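Local coordinates for ubiquitin-like-conjugating enzyme ATG10 (PDB 4EBR), which acts as the E2-like enzyme that conjugates ATG12 to ATG5, a step required for autophagy, nucleophagy and the cytoplasm-to-vacuole transport pathway in yeast, at residues Q20-W25 / D38-R43; N63-Y68 / F161-Y166; L82-E87 / E105-V110. All coordinates share one frame; numbering follows the deposited sequence.

Contact 1: residues Q20-W25 / D38-R43; sequences QIFHNW and DGLLLR
F22 lays its ring against two leucines of strand 40-44, and the dense part of the contact gathers there. L42, with CG anti to the carbonyl carbon (chi1 -68°), brings its CD1 methyl over one face of the ring, 3.8 Å from the centroid and 22° off the normal: a CH-pi contact, shifted toward the rim. L42 CD2 also lies 4.0 Å from F22 CB. L40 comes in obliquely at the other flank of the phenyl, its CD2 3.8 Å from both F22 CD1 and F22 CE1. I21 CG2 lies over the opposite face, so a flat, wholly apolar side chain fits between the branched ones. Packing is looser at W25, which L42 meets at its edge, near the ring plane, W25 CZ3 4.3 Å from L42 CD1. Beyond it the turn opens to solvent at N24. The loop after helix 6-18 packs apolar side chains on one face of the antiparallel sheet of an E2-like alpha/beta fold, away from the active site. F22 touches L16, and L40 touches L13 and Y17, all of helix 6-18; V31 of strand 28-33 meets both leucines, while W25 NE1 bonds to G165 O just after helix 152-164.

Contact 2: residues N63-Y68 / F161-Y166; sequences NHIELY and FSWLGY
I65 and L67, two residues apart on an extended strand, approach W163 in the last turn of helix 152-164, and the two backbones stay well separated: the nearest CA pair, I65 and L164, is 10.3 Å apart. All six residues of 63-68 are strand. The helix finishes with G165 N bonded to F161 O at 2.8 Å, and G165 then leaves helical geometry with phi at 100°, where a side chain would press on the carbonyl O of L164; glycine is therefore well suited to this turn. Side chains bridge the gap, W163 with the larger share and L164 with a smaller one. With CG set between the backbone N and the carbonyl carbon (chi1 59°), W163 swings its six-membered ring toward the strand, although its CB does not point straight at it. L67 CD2 meets the edge of that ring near its plane, 4.0 Å from both W163 CZ2 and W163 CH2, and the two side chains run past each other in opposite directions. I65 touches more lightly and obliquely, its CG2 4.4 Å from W163 CH2. This is helix-on-sheet packing in an E2-like alpha/beta fold, the helix lying against one face of the antiparallel sheet; the side chain of W163 is about 10 Å from that of C135, the residue that carries the glycyl thioester. L164 adds bulk, its CG 4.3 Å above one face of the indole, and the ring of F132 meets W163 with the planes at about 55°. The polar edge of the indole is satisfied within the helix, W163 NE1 bonding to F159 O. E66, which does not touch the helix, pairs with both R43 and R83 in salt bridges.

Contact 3: residues L82-E87 / E105-V110; sequences LRIWEE and ESLLDV
L82 and L108 reach toward each other tip to tip, and their methyls, L82 CD2 and L108 CD2, meet at 3.8 Å. A second apolar pair lies farther along the strand, where I84 CD1 approaches L107 CD2 at 4.3 Å. Both pairs are purely van der Waals contacts between branched aliphatic side chains, which suits a place where the backbones are far apart: I84 and L107 are 10.5 Å apart at their CA atoms. I84 spans its part of the gap by extending CD1 (chi2 179°), so that the end of its longer branch does the touching. L82 sets CG roughly opposite its backbone N (chi1 154°), which carries its CD2 up to the helix. Adjacent residues of the helix thus meet alternate residues of the strand. In the fold, strands 77-90 and 93-98 are antiparallel neighbours that follow each other in the chain, and helix 101-108 then turns back over the first of them. The result is helix-on-sheet packing within the E2-like alpha/beta fold, at a distance from the active site. The leucine pair does not stand alone, since W163 of helix 152-164 touches both L82 and L108, and F132 also packs on L108. L107 is flanked by R48 and by N63 of the neighbouring strand 63-72. Hydrogen bonds play no part across the contact; among the polar groups of the strand, W85, which does not touch the helix, gives its NE1 proton to E66 OE1. Burial is uneven: L82 and I84 are enclosed, whereas L107 and L108 keep some exposure, and the chain becomes poorly ordered at D109 and V110.

All three contacts reach one antiparallel sheet, in which strands 40-44, 63-72 and 77-90 are successive neighbours. Contact 1 closes before contact 2 opens, and contact 3 is nested within the span of chain that contact 2 closes. The centres of contacts 1 and 2 are 11 Å apart and those of contacts 2 and 3 are 10 Å apart, whereas contacts 1 and 3 are separated by 19 Å and do not touch. Contact 2 therefore joins the other two: L42 N bonds to L67 O, and H64 O to W85 N. Its helix 152-164, from the C-terminal end of the chain, packs between the loop 20-25 and helix 101-108, tying distant parts of the sequence into one core.

Contact 1: residues Q20-W25 / D38-R43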
loop_
_atom_site.group_PDB
_atom_site.type_symbol
_atom_site.label_atom_id
_atom_site.label_comp_id
_atom_site.label_asym_id
_atom_site.label_seq_id
_atom_site.Cartn_x
_atom_site.Cartn_y
_atom_site.Cartn_z
ATOM N N GLN A 20 22.318 17.498 -5.880
ATOM C CA GLN A 20 23.209 16.444 -6.343
ATOM C C GLN A 20 23.587 15.496 -5.214
ATOM O O GLN A 20 24.596 14.793 -5.299
ATOM C CB GLN A 20 24.459 17.035 -6.999
ATOM C CG GLN A 20 24.155 17.955 -8.166
ATOM C CD GLN A 20 24.674 17.412 -9.480
ATOM O OE1 GLN A 20 25.789 16.886 -9.553
ATOM N NE2 GLN A 20 23.864 17.528 -10.527
ATOM N N ILE A 21 22.761 15.451 -4.172
ATOM C CA ILE A 21 23.042 14.570 -3.054
ATOM C C ILE A 21 23.067 13.116 -3.525
ATOM O O ILE A 21 23.844 12.312 -3.019
ATOM C CB ILE A 21 22.062 14.772 -1.875
ATOM C CG1 ILE A 21 22.560 14.039 -0.631
ATOM C CG2 ILE A 21 20.646 14.325 -2.229
ATOM C CD1 ILE A 21 21.533 13.953 0.475
ATOM N N PHE A 22 22.237 12.778 -4.505
ATOM C CA PHE A 22 22.274 11.427 -5.043
ATOM C C PHE A 22 23.394 11.226 -6.093
ATOM O O PHE A 22 24.009 10.154 -6.179
ATOM C CB PHE A 22 20.897 11.012 -5.564
ATOM C CG PHE A 22 19.814 11.017 -4.505
ATOM C CD1 PHE A 22 18.704 11.834 -4.631
ATOM C CD2 PHE A 22 19.911 10.195 -3.390
ATOM C CE1 PHE A 22 17.712 11.834 -3.669
ATOM C CE2 PHE A 22 18.916 10.182 -2.413
ATOM C CZ PHE A 22 17.817 11.003 -2.551
ATOM N N HIS A 23 23.672 12.264 -6.873
ATOM C CA HIS A 23 24.707 12.182 -7.901
ATOM C C HIS A 23 26.106 11.959 -7.327
ATOM O O HIS A 23 26.928 11.267 -7.921
ATOM C CB HIS A 23 24.700 13.441 -8.763
ATOM C CG HIS A 23 23.370 13.736 -9.377
ATOM N ND1 HIS A 23 22.266 14.082 -8.627
ATOM C CD2 HIS A 23 22.960 13.725 -10.666
ATOM C CE1 HIS A 23 21.238 14.282 -9.431
ATOM N NE2 HIS A 23 21.631 14.068 -10.674
ATOM N N ASN A 24 26.374 12.546 -6.171
ATOM C CA ASN A 24 27.682 12.408 -5.554
ATOM C C ASN A 24 27.704 11.279 -4.539
ATOM O O ASN A 24 28.712 11.035 -3.879
ATOM C CB ASN A 24 28.098 13.723 -4.891
ATOM C CG ASN A 24 28.057 14.888 -5.850
ATOM O OD1 ASN A 24 28.519 14.790 -6.993
ATOM N ND2 ASN A 24 27.484 15.999 -5.398
ATOM N N TRP A 25 26.577 10.607 -4.391
ATOM C CA TRP A 25 26.503 9.467 -3.501
ATOM C C TRP A 25 27.263 8.327 -4.162
ATOM O O TRP A 25 27.037 8.027 -5.335
ATOM C CB TRP A 25 25.048 9.100 -3.299
ATOM C CG TRP A 25 24.826 8.002 -2.345
ATOM C CD1 TRP A 25 25.717 7.511 -1.438
ATOM C CD2 TRP A 25 23.626 7.235 -2.196
ATOM N NE1 TRP A 25 25.137 6.482 -0.728
ATOM C CE2 TRP A 25 23.856 6.293 -1.177
ATOM C CE3 TRP A 25 22.379 7.259 -2.823
ATOM C CZ2 TRP A 25 22.888 5.377 -0.773
ATOM C CZ3 TRP A 25 21.419 6.355 -2.420
ATOM C CH2 TRP A 25 21.676 5.427 -1.402
ATOM N N ASP A 38 7.765 14.259 -10.850
ATOM C CA ASP A 38 7.030 13.621 -9.757
ATOM C C ASP A 38 7.848 12.652 -8.899
ATOM O O ASP A 38 7.704 12.606 -7.677
ATOM C CB ASP A 38 5.789 12.908 -10.301
ATOM C CG ASP A 38 4.504 13.641 -9.972
ATOM O OD1 ASP A 38 4.571 14.680 -9.281
ATOM O OD2 ASP A 38 3.426 13.180 -10.402
ATOM N N GLY A 39 8.690 11.870 -9.567
ATOM C CA GLY A 39 9.294 10.689 -9.004
ATOM C C GLY A 39 10.717 10.527 -9.488
ATOM O O GLY A 39 11.107 11.084 -10.520
ATOM N N LEU A 40 11.497 9.754 -8.736
ATOM C CA LEU A 40 12.942 9.725 -8.922
ATOM C C LEU A 40 13.443 8.299 -8.896
ATOM O O LEU A 40 13.176 7.555 -7.958
ATOM C CB LEU A 40 13.617 10.539 -7.814
ATOM C CG LEU A 40 15.115 10.774 -7.909
ATOM C CD1 LEU A 40 15.430 11.427 -9.229
ATOM C CD2 LEU A 40 15.562 11.648 -6.771
ATOM N N LEU A 41 14.154 7.907 -9.940
ATOM C CA LEU A 41 14.680 6.558 -9.997
ATOM C C LEU A 41 16.163 6.550 -9.631
ATOM O O LEU A 41 16.975 7.280 -10.213
ATOM C CB LEU A 41 14.485 5.949 -11.377
ATOM C CG LEU A 41 15.148 4.574 -11.437
ATOM C CD1 LEU A 41 14.480 3.612 -10.469
ATOM C CD2 LEU A 41 15.136 4.018 -12.856
ATOM N N LEU A 42 16.506 5.727 -8.654
ATOM C CA LEU A 42 17.887 5.565 -8.261
ATOM C C LEU A 42 18.335 4.161 -8.603
ATOM O O LEU A 42 17.752 3.174 -8.140
ATOM C CB LEU A 42 18.056 5.831 -6.761
ATOM C CG LEU A 42 17.827 7.296 -6.385
ATOM C CD1 LEU A 42 18.152 7.581 -4.929
ATOM C CD2 LEU A 42 18.656 8.186 -7.281
ATOM N N ARG A 43 19.362 4.059 -9.432
ATOM C CA ARG A 43 19.987 2.767 -9.646
ATOM C C ARG A 43 21.260 2.760 -8.841
ATOM O O ARG A 43 22.024 3.722 -8.873
ATOM C CB ARG A 43 20.265 2.511 -11.126
ATOM C CG ARG A 43 19.006 2.399 -11.959
ATOM C CD ARG A 43 19.267 1.714 -13.282
ATOM N NE ARG A 43 18.030 1.495 -14.032
ATOM C CZ ARG A 43 17.485 2.384 -14.866
ATOM N NH1 ARG A 43 18.060 3.575 -15.071
ATOM N NH2 ARG A 43 16.356 2.078 -15.501
#

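Contact 2: residues N63-Y68 / F161-Y166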
loop_
_atom_site.group_PDB
_atom_site.type_symbol
_atom_site.label_atom_id
_atom_site.label_comp_id
_atom_site.label_asym_id
_atom_site.label_seq_id
_atom_site.Cartn_x
_atom_site.Cartn_y
_atom_site.Cartn_z
ATOM N N ASN A 63 24.376 -8.002 -6.615
ATOM C CA ASN A 63 23.029 -7.500 -6.785
ATOM C C ASN A 63 23.008 -6.176 -7.561
ATOM O O ASN A 63 24.056 -5.583 -7.821
ATOM C CB ASN A 63 22.364 -7.330 -5.412
ATOM C CG ASN A 63 22.139 -8.656 -4.707
ATOM O OD1 ASN A 63 22.006 -9.701 -5.347
ATOM N ND2 ASN A 63 22.090 -8.621 -3.381
ATOM N N HIS A 64 21.812 -5.713 -7.927
ATOM C CA HIS A 64 21.621 -4.335 -8.372
ATOM C C HIS A 64 20.292 -3.898 -7.821
ATOM O O HIS A 64 19.278 -4.547 -8.055
ATOM C CB HIS A 64 21.653 -4.220 -9.888
ATOM C CG HIS A 64 22.837 -4.892 -10.496
ATOM N ND1 HIS A 64 22.947 -6.265 -10.584
ATOM C CD2 HIS A 64 23.988 -4.390 -11.000
ATOM C CE1 HIS A 64 24.102 -6.577 -11.139
ATOM N NE2 HIS A 64 24.752 -5.459 -11.404
ATOM N N ILE A 65 20.305 -2.792 -7.088
ATOM C CA ILE A 65 19.139 -2.342 -6.354
ATOM C C ILE A 65 18.564 -1.157 -7.087
ATOM O O ILE A 65 19.308 -0.295 -7.562
ATOM C CB ILE A 65 19.530 -1.952 -4.896
ATOM C CG1 ILE A 65 19.998 -3.194 -4.146
ATOM C CG2 ILE A 65 18.378 -1.343 -4.144
ATOM C CD1 ILE A 65 20.433 -2.937 -2.736
ATOM N N GLU A 66 17.247 -1.117 -7.202
ATOM C CA GLU A 66 16.619 0.030 -7.802
ATOM C C GLU A 66 15.635 0.641 -6.826
ATOM O O GLU A 66 14.829 -0.075 -6.228
ATOM C CB GLU A 66 15.936 -0.360 -9.115
ATOM C CG GLU A 66 16.915 -0.926 -10.127
ATOM C CD GLU A 66 16.317 -1.171 -11.514
ATOM O OE1 GLU A 66 17.096 -1.162 -12.505
ATOM O OE2 GLU A 66 15.086 -1.385 -11.621
ATOM N N LEU A 67 15.705 1.959 -6.653
ATOM C CA LEU A 67 14.769 2.653 -5.774
ATOM C C LEU A 67 13.947 3.636 -6.567
ATOM O O LEU A 67 14.508 4.503 -7.246
ATOM C CB LEU A 67 15.509 3.439 -4.704
ATOM C CG LEU A 67 16.537 2.717 -3.845
ATOM C CD1 LEU A 67 17.008 3.694 -2.781
ATOM C CD2 LEU A 67 15.949 1.474 -3.218
ATOM N N TYR A 68 12.623 3.519 -6.488
ATOM C CA TYR A 68 11.775 4.525 -7.100
ATOM C C TYR A 68 11.088 5.340 -6.002
ATOM O O TYR A 68 10.299 4.803 -5.221
ATOM C CB TYR A 68 10.762 3.868 -8.030
ATOM C CG TYR A 68 10.076 4.808 -9.001
ATOM C CD1 TYR A 68 10.675 5.989 -9.414
ATOM C CD2 TYR A 68 8.828 4.511 -9.506
ATOM C CE1 TYR A 68 10.038 6.846 -10.306
ATOM C CE2 TYR A 68 8.190 5.355 -10.398
ATOM C CZ TYR A 68 8.795 6.517 -10.791
ATOM O OH TYR A 68 8.142 7.339 -11.679
ATOM N N PHE A 161 19.106 6.337 3.444
ATOM C CA PHE A 161 20.476 6.289 3.926
ATOM C C PHE A 161 20.657 5.390 5.143
ATOM O O PHE A 161 21.747 4.941 5.428
ATOM C CB PHE A 161 20.985 7.690 4.222
ATOM C CG PHE A 161 21.026 8.590 3.017
ATOM C CD1 PHE A 161 21.246 8.079 1.757
ATOM C CD2 PHE A 161 20.857 9.965 3.153
ATOM C CE1 PHE A 161 21.301 8.920 0.658
ATOM C CE2 PHE A 161 20.912 10.807 2.057
ATOM C CZ PHE A 161 21.130 10.288 0.812
ATOM N N SER A 162 19.586 5.120 5.861
ATOM C CA SER A 162 19.679 4.309 7.064
ATOM C C SER A 162 20.107 2.882 6.750
ATOM O O SER A 162 20.945 2.330 7.456
ATOM C CB SER A 162 18.340 4.292 7.781
ATOM O OG SER A 162 17.312 3.890 6.881
ATOM N N TRP A 163 19.516 2.261 5.735
ATOM C CA TRP A 163 19.933 0.899 5.369
ATOM C C TRP A 163 20.996 0.768 4.267
ATOM O O TRP A 163 21.604 -0.285 4.109
ATOM C CB TRP A 163 18.726 0.017 5.059
ATOM C CG TRP A 163 17.882 0.524 3.944
ATOM C CD1 TRP A 163 17.030 1.593 3.976
ATOM C CD2 TRP A 163 17.777 -0.031 2.630
ATOM N NE1 TRP A 163 16.407 1.741 2.760
ATOM C CE2 TRP A 163 16.845 0.753 1.917
ATOM C CE3 TRP A 163 18.376 -1.120 1.986
ATOM C CZ2 TRP A 163 16.509 0.490 0.588
ATOM C CZ3 TRP A 163 18.038 -1.382 0.667
ATOM C CH2 TRP A 163 17.116 -0.579 -0.018
ATOM N N LEU A 164 21.207 1.868 3.538
ATOM C CA LEU A 164 22.239 1.957 2.500
ATOM C C LEU A 164 23.578 2.565 2.955
ATOM O O LEU A 164 24.636 2.013 2.650
ATOM C CB LEU A 164 21.705 2.728 1.288
ATOM C CG LEU A 164 20.980 1.900 0.225
ATOM C CD1 LEU A 164 21.117 2.546 -1.146
ATOM C CD2 LEU A 164 21.504 0.473 0.204
ATOM N N GLY A 165 23.545 3.682 3.686
ATOM C CA GLY A 165 24.767 4.232 4.248
ATOM C C GLY A 165 25.080 5.325 3.249
ATOM O O GLY A 165 25.198 5.039 2.057
ATOM N N TYR A 166 25.195 6.572 3.709
ATOM C CA TYR A 166 25.742 7.605 2.831
ATOM C C TYR A 166 27.266 7.558 2.829
ATOM O O TYR A 166 27.892 7.316 3.865
ATOM C CB TYR A 166 25.245 9.016 3.157
ATOM C CG TYR A 166 25.422 9.930 1.967
ATOM C CD1 TYR A 166 24.525 9.894 0.914
ATOM C CD2 TYR A 166 26.508 10.787 1.871
ATOM C CE1 TYR A 166 24.684 10.699 -0.189
ATOM C CE2 TYR A 166 26.676 11.600 0.767
ATOM C CZ TYR A 166 25.758 11.551 -0.260
ATOM O OH TYR A 166 25.897 12.347 -1.372
#

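Contact 3: residues L82-E87 / E105-V110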
loop_
_atom_site.group_PDB
_atom_site.type_symbol
_atom_site.label_atom_id
_atom_site.label_comp_id
_atom_site.label_asym_id
_atom_site.label_seq_id
_atom_site.Cartn_x
_atom_site.Cartn_y
_atom_site.Cartn_z
ATOM N N LEU A 82 10.788 -0.449 -4.294
ATOM C CA LEU A 82 12.065 -1.121 -4.268
ATOM C C LEU A 82 12.049 -2.429 -5.065
ATOM O O LEU A 82 11.132 -3.246 -4.934
ATOM C CB LEU A 82 12.460 -1.315 -2.808
ATOM C CG LEU A 82 13.385 -2.405 -2.313
ATOM C CD1 LEU A 82 14.663 -2.397 -3.101
ATOM C CD2 LEU A 82 13.662 -2.102 -0.860
ATOM N N ARG A 83 13.052 -2.596 -5.924
ATOM C CA ARG A 83 13.343 -3.918 -6.475
ATOM C C ARG A 83 14.840 -4.201 -6.647
ATOM O O ARG A 83 15.690 -3.297 -6.559
ATOM C CB ARG A 83 12.581 -4.171 -7.757
ATOM C CG ARG A 83 13.010 -3.312 -8.864
ATOM C CD ARG A 83 12.141 -3.568 -10.045
ATOM N NE ARG A 83 12.686 -2.886 -11.202
ATOM C CZ ARG A 83 12.392 -3.195 -12.450
ATOM N NH1 ARG A 83 11.538 -4.197 -12.707
ATOM N NH2 ARG A 83 12.954 -2.495 -13.426
ATOM N N ILE A 84 15.163 -5.478 -6.814
ATOM C CA ILE A 84 16.554 -5.905 -6.754
ATOM C C ILE A 84 16.866 -6.972 -7.774
ATOM O O ILE A 84 16.194 -8.001 -7.813
ATOM C CB ILE A 84 16.910 -6.463 -5.360
ATOM C CG1 ILE A 84 16.840 -5.360 -4.309
ATOM C CG2 ILE A 84 18.294 -7.091 -5.392
ATOM C CD1 ILE A 84 17.150 -5.826 -2.887
ATOM N N TRP A 85 17.900 -6.736 -8.575
ATOM C CA TRP A 85 18.396 -7.729 -9.535
ATOM C C TRP A 85 19.456 -8.603 -8.881
ATOM O O TRP A 85 20.484 -8.105 -8.430
ATOM C CB TRP A 85 19.009 -7.036 -10.746
ATOM C CG TRP A 85 18.060 -6.142 -11.493
ATOM C CD1 TRP A 85 18.031 -4.788 -11.470
ATOM C CD2 TRP A 85 17.010 -6.544 -12.378
ATOM N NE1 TRP A 85 17.028 -4.314 -12.282
ATOM C CE2 TRP A 85 16.389 -5.376 -12.852
ATOM C CE3 TRP A 85 16.534 -7.779 -12.813
ATOM C CZ2 TRP A 85 15.321 -5.404 -13.733
ATOM C CZ3 TRP A 85 15.485 -7.805 -13.693
ATOM C CH2 TRP A 85 14.881 -6.627 -14.141
ATOM N N GLU A 86 19.210 -9.900 -8.794
ATOM C CA GLU A 86 20.237 -10.768 -8.250
ATOM C C GLU A 86 20.764 -11.694 -9.309
ATOM O O GLU A 86 20.013 -12.193 -10.135
ATOM C CB GLU A 86 19.739 -11.569 -7.046
ATOM C CG GLU A 86 18.694 -12.626 -7.322
ATOM C CD GLU A 86 18.360 -13.419 -6.059
ATOM O OE1 GLU A 86 19.131 -14.353 -5.702
ATOM O OE2 GLU A 86 17.331 -13.103 -5.413
ATOM N N GLU A 87 22.069 -11.907 -9.314
ATOM C CA GLU A 87 22.625 -12.876 -10.235
ATOM C C GLU A 87 22.682 -14.193 -9.504
ATOM O O GLU A 87 23.153 -14.262 -8.386
ATOM C CB GLU A 87 24.000 -12.431 -10.723
ATOM C CG GLU A 87 23.945 -11.101 -11.474
ATOM C CD GLU A 87 25.235 -10.291 -11.372
ATOM O OE1 GLU A 87 25.317 -9.238 -12.047
ATOM O OE2 GLU A 87 26.158 -10.697 -10.619
ATOM N N GLU A 105 13.453 -9.078 2.104
ATOM C CA GLU A 105 13.382 -9.054 3.557
ATOM C C GLU A 105 14.664 -9.625 4.135
ATOM O O GLU A 105 15.462 -8.895 4.700
ATOM C CB GLU A 105 12.159 -9.811 4.057
ATOM C CG GLU A 105 10.872 -9.210 3.540
ATOM C CD GLU A 105 9.684 -9.581 4.384
ATOM O OE1 GLU A 105 9.063 -10.630 4.105
ATOM O OE2 GLU A 105 9.372 -8.824 5.328
ATOM N N SER A 106 14.917 -10.904 3.919
ATOM C CA SER A 106 16.076 -11.533 4.550
ATOM C C SER A 106 17.422 -10.855 4.217
ATOM O O SER A 106 18.439 -11.168 4.828
ATOM C CB SER A 106 16.131 -13.040 4.245
ATOM O OG SER A 106 15.027 -13.725 4.820
ATOM N N LEU A 107 17.431 -9.940 3.250
ATOM C CA LEU A 107 18.625 -9.140 2.969
ATOM C C LEU A 107 18.626 -7.870 3.823
ATOM O O LEU A 107 19.544 -7.628 4.605
ATOM C CB LEU A 107 18.728 -8.788 1.481
ATOM C CG LEU A 107 20.051 -8.143 1.061
ATOM C CD1 LEU A 107 21.222 -9.068 1.378
ATOM C CD2 LEU A 107 20.029 -7.791 -0.406
ATOM N N LEU A 108 17.606 -7.043 3.629
ATOM C CA LEU A 108 17.409 -5.847 4.435
ATOM C C LEU A 108 17.191 -6.207 5.888
ATOM O O LEU A 108 17.937 -5.757 6.757
ATOM C CB LEU A 108 16.178 -5.083 3.957
ATOM C CG LEU A 108 16.408 -4.003 2.913
ATOM C CD1 LEU A 108 17.364 -4.494 1.833
ATOM C CD2 LEU A 108 15.077 -3.617 2.310
ATOM N N ASP A 109 16.171 -7.029 6.134
ATOM C CA ASP A 109 15.700 -7.340 7.485
ATOM C C ASP A 109 16.827 -7.762 8.433
ATOM O O ASP A 109 16.781 -7.460 9.622
ATOM C CB ASP A 109 14.585 -8.402 7.426
ATOM C CG ASP A 109 14.200 -8.938 8.784
ATOM O OD1 ASP A 109 14.033 -8.130 9.723
ATOM O OD2 ASP A 109 14.052 -10.173 8.909
ATOM N N VAL A 110 17.849 -8.432 7.915
ATOM C CA VAL A 110 18.967 -8.786 8.775
ATOM C C VAL A 110 19.789 -7.562 9.175
ATOM O O VAL A 110 20.299 -7.500 10.292
ATOM C CB VAL A 110 19.859 -9.892 8.180
ATOM C CG1 VAL A 110 19.013 -11.116 7.866
ATOM C CG2 VAL A 110 20.607 -9.400 6.950
#